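Local coordinates for TetR-family transcriptional regulator (Pectobacterium atrosepticum, PDB 2HYT), which probably binds cis-regulatory DNA as a transcription factor, through the helix-turn-helix domain characteristic of the TetR family, at residues Ala8-Thr13 with Tyr50-Asp55; Thr20-Phe25 with Val64-Ala69; Glu73-Ile78 with Leu97-Glu102; Ile168-Gly171 with Ala176-Ala179. All coordinates share one frame; numbering follows the deposited sequence.

Contact 1: residues Ala8-Thr13 with Tyr50-Asp55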
loop_
_atom_site.group_PDB
_atom_site.type_symbol
_atom_site.label_atom_id
_atom_site.label_comp_id
_atom_site.label_asym_id
_atom_site.label_seq_id
_atom_site.Cartn_x
_atom_site.Cartn_y
_atom_site.Cartn_z
ATOM N N ALA A 8 -11.466 -6.758 33.021
ATOM C CA ALA A 8 -11.387 -8.138 32.555
ATOM C C ALA A 8 -12.712 -8.594 31.934
ATOM O O ALA A 8 -12.729 -9.207 30.852
ATOM C CB ALA A 8 -10.965 -9.076 33.709
ATOM N N GLU A 9 -13.807 -8.275 32.608
ATOM C CA GLU A 9 -15.125 -8.621 32.110
ATOM C C GLU A 9 -15.449 -7.889 30.800
ATOM O O GLU A 9 -15.993 -8.497 29.853
ATOM C CB GLU A 9 -16.195 -8.310 33.139
ATOM C CG GLU A 9 -16.130 -9.204 34.367
ATOM C CD GLU A 9 -17.114 -8.771 35.461
ATOM O OE1 GLU A 9 -17.359 -7.545 35.617
ATOM O OE2 GLU A 9 -17.655 -9.664 36.147
HETATM N N MSE A 10 -15.082 -6.606 30.720
HETATM C CA MSE A 10 -15.301 -5.850 29.487
HETATM C C MSE A 10 -14.488 -6.440 28.366
HETATM O O MSE A 10 -14.975 -6.555 27.245
HETATM C CB MSE A 10 -14.932 -4.375 29.682
HETATM C CG MSE A 10 -15.879 -3.667 30.590
HETATM SE SE MSE A 10 -17.533 -3.382 29.640
HETATM C CE MSE A 10 -16.891 -2.089 28.255
ATOM N N GLU A 11 -13.244 -6.834 28.658
ATOM C CA GLU A 11 -12.405 -7.386 27.621
ATOM C C GLU A 11 -12.975 -8.704 27.124
ATOM O O GLU A 11 -12.965 -8.940 25.920
ATOM C CB GLU A 11 -10.963 -7.563 28.107
ATOM C CG GLU A 11 -10.204 -6.257 28.226
ATOM C CD GLU A 11 -8.862 -6.414 28.962
ATOM O OE1 GLU A 11 -8.683 -7.438 29.692
ATOM O OE2 GLU A 11 -8.000 -5.497 28.804
ATOM N N GLU A 12 -13.499 -9.532 28.032
ATOM C CA GLU A 12 -14.125 -10.800 27.643
ATOM C C GLU A 12 -15.322 -10.540 26.748
ATOM O O GLU A 12 -15.470 -11.166 25.694
ATOM C CB GLU A 12 -14.586 -11.627 28.861
ATOM C CG GLU A 12 -15.334 -12.938 28.468
ATOM C CD GLU A 12 -16.220 -13.564 29.580
ATOM O OE1 GLU A 12 -16.328 -12.989 30.693
ATOM O OE2 GLU A 12 -16.795 -14.662 29.315
ATOM N N THR A 13 -16.174 -9.615 27.154
ATOM C CA THR A 13 -17.365 -9.304 26.349
ATOM C C THR A 13 -16.971 -8.751 24.976
ATOM O O THR A 13 -17.519 -9.206 23.956
ATOM C CB THR A 13 -18.291 -8.343 27.089
ATOM O OG1 THR A 13 -18.708 -8.924 28.342
ATOM C CG2 THR A 13 -19.522 -7.985 26.264
ATOM N N TYR A 50 -22.404 -0.487 19.949
ATOM C CA TYR A 50 -22.004 0.915 20.012
ATOM C C TYR A 50 -21.158 1.210 21.266
ATOM O O TYR A 50 -20.152 1.933 21.220
ATOM C CB TYR A 50 -23.182 1.853 19.979
ATOM C CG TYR A 50 -23.917 1.850 18.658
ATOM C CD1 TYR A 50 -23.247 2.188 17.489
ATOM C CD2 TYR A 50 -25.240 1.546 18.590
ATOM C CE1 TYR A 50 -23.892 2.214 16.278
ATOM C CE2 TYR A 50 -25.900 1.570 17.370
ATOM C CZ TYR A 50 -25.213 1.886 16.235
ATOM O OH TYR A 50 -25.871 1.934 15.028
ATOM N N HIS A 51 -21.539 0.627 22.378
ATOM C CA HIS A 51 -20.797 0.837 23.618
ATOM C C HIS A 51 -19.347 0.378 23.550
ATOM O O HIS A 51 -18.422 1.065 23.976
ATOM C CB HIS A 51 -21.504 0.059 24.708
ATOM C CG HIS A 51 -20.879 0.181 26.043
ATOM N ND1 HIS A 51 -20.781 1.392 26.697
ATOM C CD2 HIS A 51 -20.421 -0.756 26.908
ATOM C CE1 HIS A 51 -20.225 1.200 27.884
ATOM N NE2 HIS A 51 -20.011 -0.091 28.043
ATOM N N HIS A 52 -19.133 -0.792 22.933
ATOM C CA HIS A 52 -17.774 -1.293 22.809
ATOM C C HIS A 52 -16.933 -0.699 21.666
ATOM O O HIS A 52 -15.699 -0.581 21.801
ATOM C CB HIS A 52 -17.773 -2.831 22.701
ATOM C CG HIS A 52 -18.050 -3.510 23.999
ATOM N ND1 HIS A 52 -17.047 -3.941 24.846
ATOM C CD2 HIS A 52 -19.214 -3.784 24.613
ATOM C CE1 HIS A 52 -17.597 -4.508 25.904
ATOM N NE2 HIS A 52 -18.909 -4.386 25.810
ATOM N N PHE A 53 -17.551 -0.418 20.510
ATOM C CA PHE A 53 -16.807 -0.083 19.309
ATOM C C PHE A 53 -17.072 1.322 18.747
ATOM O O PHE A 53 -16.345 1.764 17.873
ATOM C CB PHE A 53 -17.090 -1.144 18.238
ATOM C CG PHE A 53 -16.761 -2.548 18.692
ATOM C CD1 PHE A 53 -15.459 -2.973 18.793
ATOM C CD2 PHE A 53 -17.752 -3.401 19.118
ATOM C CE1 PHE A 53 -15.155 -4.243 19.249
ATOM C CE2 PHE A 53 -17.450 -4.686 19.531
ATOM C CZ PHE A 53 -16.152 -5.086 19.649
ATOM N N GLY A 54 -18.111 2.002 19.222
ATOM C CA GLY A 54 -18.378 3.383 18.815
ATOM C C GLY A 54 -19.235 3.464 17.569
ATOM O O GLY A 54 -20.322 4.037 17.561
ATOM N N ASP A 55 -18.694 2.892 16.493
ATOM C CA ASP A 55 -19.373 2.847 15.177
ATOM C C ASP A 55 -18.964 1.630 14.406
ATOM O O ASP A 55 -18.096 0.882 14.828
ATOM C CB ASP A 55 -19.120 4.151 14.370
ATOM C CG ASP A 55 -17.651 4.449 14.093
ATOM O OD1 ASP A 55 -16.732 3.655 14.402
ATOM O OD2 ASP A 55 -17.398 5.548 13.496
#
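His51 turns the NE2 side of its imidazole toward Met10, a selenomethionine modelled in two conformers, and in the conformer described here its CE methyl lies 3.7 Å from His51 NE2. The two side chains cross at about a right angle, and the selenium sits near the edge of the imidazole ring. The first torsion of His51 (chi1 -179°) sets CG opposite the backbone N, and the exposed ring meets the Met10 methyl with its CD2-NE2 side; a polar aromatic group suits a place that must tolerate both solvent and a methyl.

His52 makes the more extensive contact. Its CE1 is 3.4 Å from Met10 CE, and the selenium lies 4.7 Å from the ring centroid, approaching obliquely. Met10 gets there because its chain bends at chi2 (-74°) as well as at chi3, which folds the flexible end toward both histidines. From the next turn of the same helix, Thr13 brings its CG2 methyl to 3.7 Å from His52 NE2, so the ring has two apolar neighbours from the N-terminal helix.

Residues 34-53 form the predicted helix-turn-helix motif, and helix 48-53 is its C-terminal part. The contact therefore sets the end of that helix against the first helix of the DNA-binding domain, which also donates a hydrogen bond from Arg14 to the carbonyl of His52.

Beyond His52, Phe53 packs on Leu17 and Leu18 of the same N-terminal helix, and Gly54 leaves the helical path with positive phi (88°).

Contact 2: residues Thr20-Phe25 with Val64-Ala69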
loop_
_atom_site.group_PDB
_atom_site.type_symbol
_atom_site.label_atom_id
_atom_site.label_comp_id
_atom_site.label_asym_id
_atom_site.label_seq_id
_atom_site.Cartn_x
_atom_site.Cartn_y
_atom_site.Cartn_z
ATOM N N THR A 20 -18.384 -12.792 17.216
ATOM C CA THR A 20 -19.732 -12.868 16.609
ATOM C C THR A 20 -19.844 -11.988 15.400
ATOM O O THR A 20 -20.391 -12.391 14.380
ATOM C CB THR A 20 -20.796 -12.485 17.632
ATOM O OG1 THR A 20 -20.801 -13.501 18.614
ATOM C CG2 THR A 20 -22.211 -12.338 16.974
ATOM N N ALA A 21 -19.291 -10.775 15.481
ATOM C CA ALA A 21 -19.318 -9.884 14.305
ATOM C C ALA A 21 -18.624 -10.562 13.130
ATOM O O ALA A 21 -19.118 -10.525 12.011
ATOM C CB ALA A 21 -18.646 -8.524 14.614
ATOM N N ARG A 22 -17.476 -11.199 13.379
ATOM C CA ARG A 22 -16.789 -11.927 12.315
ATOM C C ARG A 22 -17.653 -13.006 11.702
ATOM O O ARG A 22 -17.678 -13.180 10.470
ATOM C CB ARG A 22 -15.483 -12.535 12.847
ATOM C CG ARG A 22 -14.411 -11.512 12.981
ATOM C CD ARG A 22 -13.137 -12.109 13.579
ATOM N NE ARG A 22 -12.440 -13.011 12.665
ATOM C CZ ARG A 22 -11.312 -13.636 12.989
ATOM N NH1 ARG A 22 -10.799 -13.497 14.206
ATOM N NH2 ARG A 22 -10.700 -14.418 12.126
ATOM N N LYS A 23 -18.372 -13.744 12.533
ATOM C CA LYS A 23 -19.214 -14.835 12.024
ATOM C C LYS A 23 -20.343 -14.278 11.164
ATOM O O LYS A 23 -20.592 -14.772 10.063
ATOM C CB LYS A 23 -19.784 -15.631 13.173
ATOM C CG LYS A 23 -20.584 -16.848 12.767
ATOM C CD LYS A 23 -20.883 -17.706 14.014
ATOM C CE LYS A 23 -21.347 -19.096 13.645
ATOM N NZ LYS A 23 -20.203 -19.954 13.197
ATOM N N VAL A 24 -20.997 -13.225 11.647
ATOM C CA VAL A 24 -22.124 -12.616 10.894
ATOM C C VAL A 24 -21.654 -11.958 9.602
ATOM O O VAL A 24 -22.266 -12.172 8.541
ATOM C CB VAL A 24 -22.961 -11.673 11.789
ATOM C CG1 VAL A 24 -24.042 -10.950 10.989
ATOM C CG2 VAL A 24 -23.568 -12.498 12.925
ATOM N N PHE A 25 -20.546 -11.227 9.656
ATOM C CA PHE A 25 -20.050 -10.572 8.462
ATOM C C PHE A 25 -19.687 -11.652 7.412
ATOM O O PHE A 25 -19.781 -11.407 6.194
ATOM C CB PHE A 25 -18.833 -9.684 8.738
ATOM C CG PHE A 25 -19.121 -8.412 9.508
ATOM C CD1 PHE A 25 -20.327 -7.717 9.371
ATOM C CD2 PHE A 25 -18.131 -7.860 10.316
ATOM C CE1 PHE A 25 -20.551 -6.518 10.046
ATOM C CE2 PHE A 25 -18.348 -6.670 11.003
ATOM C CZ PHE A 25 -19.565 -6.006 10.875
ATOM N N VAL A 64 -10.344 -6.347 11.938
ATOM C CA VAL A 64 -9.091 -6.380 11.150
ATOM C C VAL A 64 -7.853 -6.624 12.041
ATOM O O VAL A 64 -7.012 -7.475 11.709
ATOM C CB VAL A 64 -8.937 -5.114 10.308
ATOM C CG1 VAL A 64 -7.522 -4.966 9.798
ATOM C CG2 VAL A 64 -9.974 -5.112 9.151
ATOM N N GLU A 65 -7.760 -5.934 13.172
ATOM C CA GLU A 65 -6.674 -6.145 14.121
ATOM C C GLU A 65 -6.552 -7.626 14.519
ATOM O O GLU A 65 -5.440 -8.172 14.567
ATOM C CB GLU A 65 -6.849 -5.258 15.338
ATOM C CG GLU A 65 -5.832 -5.496 16.435
ATOM C CD GLU A 65 -6.039 -4.595 17.640
ATOM O OE1 GLU A 65 -7.209 -4.355 18.041
ATOM O OE2 GLU A 65 -5.018 -4.180 18.226
ATOM N N GLN A 66 -7.682 -8.289 14.799
ATOM C CA GLN A 66 -7.659 -9.700 15.183
ATOM C C GLN A 66 -7.211 -10.571 14.027
ATOM O O GLN A 66 -6.388 -11.460 14.193
ATOM C CB GLN A 66 -9.031 -10.198 15.579
ATOM C CG GLN A 66 -9.413 -10.032 16.993
ATOM C CD GLN A 66 -10.588 -10.930 17.329
ATOM O OE1 GLN A 66 -11.387 -11.283 16.456
ATOM N NE2 GLN A 66 -10.673 -11.347 18.576
ATOM N N ILE A 67 -7.789 -10.328 12.867
ATOM C CA ILE A 67 -7.405 -11.049 11.677
ATOM C C ILE A 67 -5.907 -10.879 11.394
ATOM O O ILE A 67 -5.227 -11.870 11.109
ATOM C CB ILE A 67 -8.222 -10.623 10.455
ATOM C CG1 ILE A 67 -9.692 -10.996 10.648
ATOM C CG2 ILE A 67 -7.712 -11.314 9.208
ATOM C CD1 ILE A 67 -10.666 -10.462 9.531
ATOM N N ASP A 68 -5.392 -9.669 11.500
ATOM C CA ASP A 68 -3.970 -9.383 11.267
ATOM C C ASP A 68 -3.090 -10.231 12.184
ATOM O O ASP A 68 -2.083 -10.806 11.745
ATOM C CB ASP A 68 -3.682 -7.914 11.551
ATOM C CG ASP A 68 -4.117 -6.977 10.419
ATOM O OD1 ASP A 68 -4.537 -7.438 9.345
ATOM O OD2 ASP A 68 -4.032 -5.751 10.648
ATOM N N ALA A 69 -3.460 -10.278 13.462
ATOM C CA ALA A 69 -2.707 -11.060 14.443
ATOM C C ALA A 69 -2.667 -12.531 14.099
ATOM O O ALA A 69 -1.628 -13.178 14.221
ATOM C CB ALA A 69 -3.244 -10.831 15.875
#
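Arg22 reaches from the first helix to Gln66 and Ile67 on helix 56-81, and a long side chain is needed because the backbones stand well apart: the CA atoms of Arg22 and Ile67 are 9.4 Å from each other.

The polar link is a single hydrogen bond, Arg22 NH1 to Gln66 OE1, 3.2 Å long with an N-H...O angle of 155°. Gln66 OE1 lies near the guanidinium plane, but the amide is steeply turned against that plane, and the donor approaches well above the carbonyl plane and not along a lone pair. That makes it a modest bond, and Gln66 is modelled in two conformers. A neutral amide suits this site, offering an acceptor without adding to the acidic groups nearby.

Charge pairing comes from outside the two segments. Arg22 NH1 also bridges to Glu70 and NH2 to Glu104 of helix 103-117, so the guanidinium joins three helices and is probably held in its orientation by several partners.

The apolar part is Ile67, whose CG1 lies over one face of the guanidinium, 3.9 Å from Arg22 NH2. The bend of the Arg22 chain at chi3 (71°) turns that face to it. Branched and buried, Ile67 also packs on Ile108 and Val109.

The arrangement is typical of TetR-family proteins, in which the first helix of the DNA-binding domain packs against the long helix that runs on toward the C-terminal domain.

Contact 3: residues Glu73-Ile78 with Leu97-Glu102. With EDO (1,2-ethanediol), chain E; EDO (1,2-ethanediol), chain D.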
loop_
_atom_site.group_PDB
_atom_site.type_symbol
_atom_site.label_atom_id
_atom_site.label_comp_id
_atom_site.label_asym_id
_atom_site.label_seq_id
_atom_site.Cartn_x
_atom_site.Cartn_y
_atom_site.Cartn_z
ATOM N N GLU A 73 0.665 -14.800 12.908
ATOM C CA GLU A 73 0.996 -16.074 13.567
ATOM C C GLU A 73 1.184 -17.189 12.548
ATOM O O GLU A 73 2.148 -17.962 12.618
ATOM C CB GLU A 73 -0.127 -16.457 14.535
ATOM C CG GLU A 73 0.137 -17.723 15.298
ATOM C CD GLU A 73 -0.850 -17.912 16.453
ATOM O OE1 GLU A 73 -1.285 -16.891 17.034
ATOM O OE2 GLU A 73 -1.157 -19.080 16.780
ATOM N N ARG A 74 0.284 -17.248 11.580
ATOM C CA ARG A 74 0.313 -18.299 10.563
ATOM C C ARG A 74 1.583 -18.197 9.677
ATOM O O ARG A 74 2.270 -19.187 9.350
ATOM C CB ARG A 74 -0.938 -18.214 9.691
ATOM C CG ARG A 74 -2.188 -18.707 10.386
ATOM C CD ARG A 74 -3.424 -18.446 9.500
ATOM N NE ARG A 74 -3.340 -19.138 8.222
ATOM C CZ ARG A 74 -4.198 -18.972 7.215
ATOM N NH1 ARG A 74 -5.198 -18.130 7.310
ATOM N NH2 ARG A 74 -4.003 -19.620 6.089
ATOM N N LEU A 75 1.912 -16.970 9.316
ATOM C CA LEU A 75 3.027 -16.701 8.456
ATOM C C LEU A 75 4.364 -16.941 9.170
ATOM O O LEU A 75 5.286 -17.526 8.586
ATOM C CB LEU A 75 2.947 -15.283 7.909
ATOM C CG LEU A 75 1.788 -15.075 6.943
ATOM C CD1 LEU A 75 1.538 -13.574 6.860
ATOM C CD2 LEU A 75 2.038 -15.724 5.573
ATOM N N GLN A 76 4.471 -16.478 10.423
ATOM C CA GLN A 76 5.674 -16.713 11.215
ATOM C C GLN A 76 5.898 -18.213 11.367
ATOM O O GLN A 76 7.050 -18.687 11.289
ATOM C CB GLN A 76 5.538 -16.049 12.562
ATOM C CG GLN A 76 6.765 -16.242 13.489
ATOM C CD GLN A 76 7.981 -15.504 12.979
ATOM O OE1 GLN A 76 7.916 -14.300 12.659
ATOM N NE2 GLN A 76 9.110 -16.198 12.940
ATOM N N ALA A 77 4.822 -18.977 11.556
ATOM C CA ALA A 77 4.947 -20.429 11.692
ATOM C C ALA A 77 5.494 -21.145 10.462
ATOM O O ALA A 77 6.175 -22.163 10.579
ATOM C CB ALA A 77 3.639 -21.041 12.091
ATOM N N ILE A 78 5.176 -20.655 9.272
ATOM C CA ILE A 78 5.713 -21.239 8.067
ATOM C C ILE A 78 7.226 -21.116 8.074
ATOM O O ILE A 78 7.944 -22.097 7.790
ATOM C CB ILE A 78 5.107 -20.569 6.807
ATOM C CG1 ILE A 78 3.635 -20.918 6.661
ATOM C CG2 ILE A 78 5.941 -20.942 5.557
ATOM C CD1 ILE A 78 2.884 -20.096 5.574
ATOM N N LEU A 97 -0.012 -14.399 -0.465
ATOM C CA LEU A 97 -0.853 -14.277 -1.646
ATOM C C LEU A 97 -2.013 -15.273 -1.636
ATOM O O LEU A 97 -3.139 -14.921 -2.015
ATOM C CB LEU A 97 -0.035 -14.474 -2.913
ATOM C CG LEU A 97 1.106 -13.485 -3.147
ATOM C CD1 LEU A 97 1.665 -13.658 -4.569
ATOM C CD2 LEU A 97 0.657 -12.030 -2.923
ATOM N N GLU A 98 -1.730 -16.509 -1.238
ATOM C CA GLU A 98 -2.761 -17.571 -1.141
ATOM C C GLU A 98 -3.882 -17.160 -0.177
ATOM O O GLU A 98 -5.059 -17.473 -0.420
ATOM C CB GLU A 98 -2.134 -18.886 -0.691
ATOM C CG GLU A 98 -1.277 -19.492 -1.756
ATOM C CD GLU A 98 -0.374 -20.623 -1.286
ATOM O OE1 GLU A 98 -0.208 -20.844 -0.061
ATOM O OE2 GLU A 98 0.187 -21.285 -2.189
HETATM N N MSE A 99 -3.543 -16.414 0.875
HETATM C CA MSE A 99 -4.543 -15.893 1.801
HETATM C C MSE A 99 -5.544 -14.957 1.158
HETATM O O MSE A 99 -6.670 -14.816 1.659
HETATM C CB MSE A 99 -3.849 -15.184 2.928
HETATM C CG MSE A 99 -3.352 -16.080 3.906
HETATM SE SE MSE A 99 -2.203 -15.106 5.226
HETATM C CE MSE A 99 -1.868 -16.635 6.255
ATOM N N ALA A 100 -5.189 -14.335 0.026
ATOM C CA ALA A 100 -6.093 -13.411 -0.664
ATOM C C ALA A 100 -7.325 -14.109 -1.248
ATOM O O ALA A 100 -8.255 -13.435 -1.682
ATOM C CB ALA A 100 -5.371 -12.672 -1.769
ATOM N N LEU A 101 -7.304 -15.433 -1.308
ATOM C CA LEU A 101 -8.479 -16.190 -1.782
ATOM C C LEU A 101 -9.287 -16.786 -0.639
ATOM O O LEU A 101 -10.339 -17.397 -0.878
ATOM C CB LEU A 101 -8.062 -17.285 -2.741
ATOM C CG LEU A 101 -7.368 -16.819 -4.040
ATOM C CD1 LEU A 101 -7.128 -18.025 -4.991
ATOM C CD2 LEU A 101 -8.149 -15.701 -4.735
ATOM N N GLU A 102 -8.834 -16.647 0.602
ATOM C CA GLU A 102 -9.631 -17.127 1.725
ATOM C C GLU A 102 -10.771 -16.148 1.944
ATOM O O GLU A 102 -10.560 -14.939 2.009
ATOM C CB GLU A 102 -8.757 -17.247 2.994
ATOM C CG GLU A 102 -7.615 -18.231 2.807
ATOM C CD GLU A 102 -6.776 -18.430 4.044
ATOM O OE1 GLU A 102 -7.117 -17.844 5.115
ATOM O OE2 GLU A 102 -5.774 -19.197 3.958
HETATM C C1 EDO E . -2.032 -20.063 4.124
HETATM O O1 EDO E . -1.031 -20.759 4.883
HETATM C C2 EDO E . -1.741 -20.000 2.643
HETATM O O2 EDO E . -2.348 -21.123 1.988
HETATM C C1 EDO D . -7.095 -15.256 9.723
HETATM O O1 EDO D . -6.195 -16.372 9.656
HETATM C C2 EDO D . -8.498 -15.827 9.500
HETATM O O2 EDO D . -9.147 -15.198 8.404
#
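Leu75 and Met99 mark the closest backbone approach, yet their CA atoms are 10.1 Å apart, so long side chains do the bridging. Residues 73-78 form a turn and a half near the C-terminal end of helix 56-81, while 97-102 runs from the last turn of the next helix through a corner to Glu102, the N-cap residue of helix 103-117.

Arg74 and Glu102 approach from opposite directions, edge toward edge, with guanidinium and carboxylate planes only 6° apart. Arg74 NH1 donates to the syn lone pair of Glu102 OE1 at 2.9 Å, almost straight at 177°. Arg74 NH2 pairs with Glu102 OE2 at 2.8 Å, although the place of this nitrogen is less sure. This two-pronged salt bridge ties the long helix linking the two domains of a TetR-type protein to a corner of the C-terminal domain.

Met99, a selenomethionine, lays its CE methyl over the centre of the Arg74 guanidinium, 3.4 Å above the plane. The slim, unbranched chain is extended (chi3 179°) and carries that methyl across; Met99 CE also lies 4.0 Å from Leu75 CG.

Two ethanediols, probably from the crystallisation liquor, bind here. O1 of the chain D molecule accepts from Arg74 NH1 at 3.1 Å, near the guanidinium plane; that of chain E donates to Glu98 OE1.

Contact 4: residues Ile168-Gly171 with Ala176-Ala179. With EDO (1,2-ethanediol), chain C.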
loop_
_atom_site.group_PDB
_atom_site.type_symbol
_atom_site.label_atom_id
_atom_site.label_comp_id
_atom_site.label_asym_id
_atom_site.label_seq_id
_atom_site.Cartn_x
_atom_site.Cartn_y
_atom_site.Cartn_z
ATOM N N ILE A 168 -5.069 -9.617 -6.523
ATOM C CA ILE A 168 -5.712 -10.940 -6.613
ATOM C C ILE A 168 -7.169 -10.840 -6.149
ATOM O O ILE A 168 -8.066 -11.451 -6.760
ATOM C CB ILE A 168 -4.951 -11.978 -5.778
ATOM C CG1 ILE A 168 -3.601 -12.275 -6.408
ATOM C CG2 ILE A 168 -5.757 -13.250 -5.602
ATOM C CD1 ILE A 168 -2.546 -12.920 -5.487
ATOM N N ALA A 169 -7.409 -10.064 -5.103
ATOM C CA ALA A 169 -8.744 -9.924 -4.507
ATOM C C ALA A 169 -9.693 -9.064 -5.365
ATOM O O ALA A 169 -10.896 -9.105 -5.131
ATOM C CB ALA A 169 -8.632 -9.403 -3.052
ATOM N N GLU A 170 -9.155 -8.322 -6.345
ATOM C CA GLU A 170 -9.928 -7.502 -7.330
ATOM C C GLU A 170 -10.498 -8.342 -8.479
ATOM O O GLU A 170 -11.442 -7.907 -9.166
ATOM C CB GLU A 170 -9.029 -6.469 -8.015
ATOM C CG GLU A 170 -8.769 -5.228 -7.222
ATOM C CD GLU A 170 -7.650 -4.354 -7.786
ATOM O OE1 GLU A 170 -6.981 -4.692 -8.790
ATOM O OE2 GLU A 170 -7.428 -3.302 -7.199
ATOM N N GLY A 171 -9.866 -9.480 -8.760
ATOM C CA GLY A 171 -10.283 -10.316 -9.870
ATOM C C GLY A 171 -11.666 -10.930 -9.649
ATOM O O GLY A 171 -12.096 -11.201 -8.512
ATOM N N ALA A 176 -7.017 -17.619 -10.977
ATOM C CA ALA A 176 -6.116 -17.315 -12.108
ATOM C C ALA A 176 -5.057 -16.289 -11.683
ATOM O O ALA A 176 -3.856 -16.483 -11.906
ATOM C CB ALA A 176 -6.902 -16.807 -13.284
ATOM N N ARG A 177 -5.511 -15.198 -11.080
ATOM C CA ARG A 177 -4.592 -14.131 -10.648
ATOM C C ARG A 177 -3.605 -14.663 -9.617
ATOM O O ARG A 177 -2.415 -14.304 -9.640
ATOM C CB ARG A 177 -5.361 -12.946 -10.059
ATOM C CG ARG A 177 -6.101 -12.182 -11.128
ATOM C CD ARG A 177 -6.483 -10.817 -10.671
ATOM N NE ARG A 177 -7.070 -10.099 -11.781
ATOM C CZ ARG A 177 -7.433 -8.821 -11.773
ATOM N NH1 ARG A 177 -7.303 -8.104 -10.696
ATOM N NH2 ARG A 177 -7.960 -8.262 -12.865
ATOM N N LEU A 178 -4.071 -15.492 -8.695
ATOM C CA LEU A 178 -3.116 -16.071 -7.718
ATOM C C LEU A 178 -1.920 -16.801 -8.367
ATOM O O LEU A 178 -0.761 -16.597 -7.983
ATOM C CB LEU A 178 -3.842 -16.980 -6.703
ATOM C CG LEU A 178 -2.975 -17.793 -5.743
ATOM C CD1 LEU A 178 -2.081 -16.875 -4.884
ATOM C CD2 LEU A 178 -3.809 -18.723 -4.855
ATOM N N ALA A 179 -2.188 -17.678 -9.334
ATOM C CA ALA A 179 -1.119 -18.384 -10.036
ATOM C C ALA A 179 -0.144 -17.419 -10.734
ATOM O O ALA A 179 1.084 -17.555 -10.691
ATOM C CB ALA A 179 -1.751 -19.343 -11.067
HETATM C C1 EDO C . -3.399 -3.325 -8.566
HETATM O O1 EDO C . -4.448 -3.435 -9.537
HETATM C C2 EDO C . -4.063 -3.422 -7.198
HETATM O O2 EDO C . -5.034 -2.383 -7.046
HETATM O O HOH W 1 -7.302 -5.141 -11.306
#
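A water bridges Glu170 and Arg177, whose direct salt bridge is long, with Glu170 OE1 3.9 Å from Arg177 NH1. The water donates to Glu170 OE1 at 2.6 Å and accepts from Arg177 NH1 at 3.0 Å.

Arg177 lies outstretched from CG to NE (chi3 175°), and this carries its guanidinium across the end of helix 150-170. One face of that group rests on Gly171, whose CA is 3.6 Å above the plane toward its rim; a residue without a side chain leaves the arginine its path. NH1 also donates to the carbonyl of Trp167, whose ring makes a cation-pi interaction with Arg177.

Ile168 CD1 packs on Leu178 CD1 at 4.0 Å, apolar side chains joining helices 150-170 and 174-190 near their turn. In TetR-family proteins the corresponding helices usually build the dimer interface, and here Arg177 packs on Gln151 of the second subunit.

Glu170 OE2 pairs with Arg114 and with Arg126 of the second subunit, and an ethanediol, probably from the crystallisation liquor, donates to both carboxylate oxygens. With Arg114, Arg177, the water and Arg126 of the second subunit around it, the carboxylate is probably kept ionised, and it joins the helix end to the neighbouring subunit.

Overall arrangement
The four contacts follow the chain from the DNA-binding domain to the dimer side of the C-terminal domain. Contacts 1 and 2 share helix 7-28, with centres 14 Å apart; contacts 2 and 3 share helix 56-81, at 16 Å. The ethanediol bound to Arg74 of contact 3 also comes within about 4 Å of the Arg22 side chain of contact 2. Contacts 3 and 4 touch directly: Leu101 CD1 meets Leu178 CD2 at 3.4 Å, and Leu101 CD2 meets Ile168 CG2 at 3.5 Å. Contacts 1 and 4 lie on opposite sides of the chain's centre, their centres 36 Å apart, so any coupling between the predicted DNA-binding motif and the subunit interface would have to be indirect.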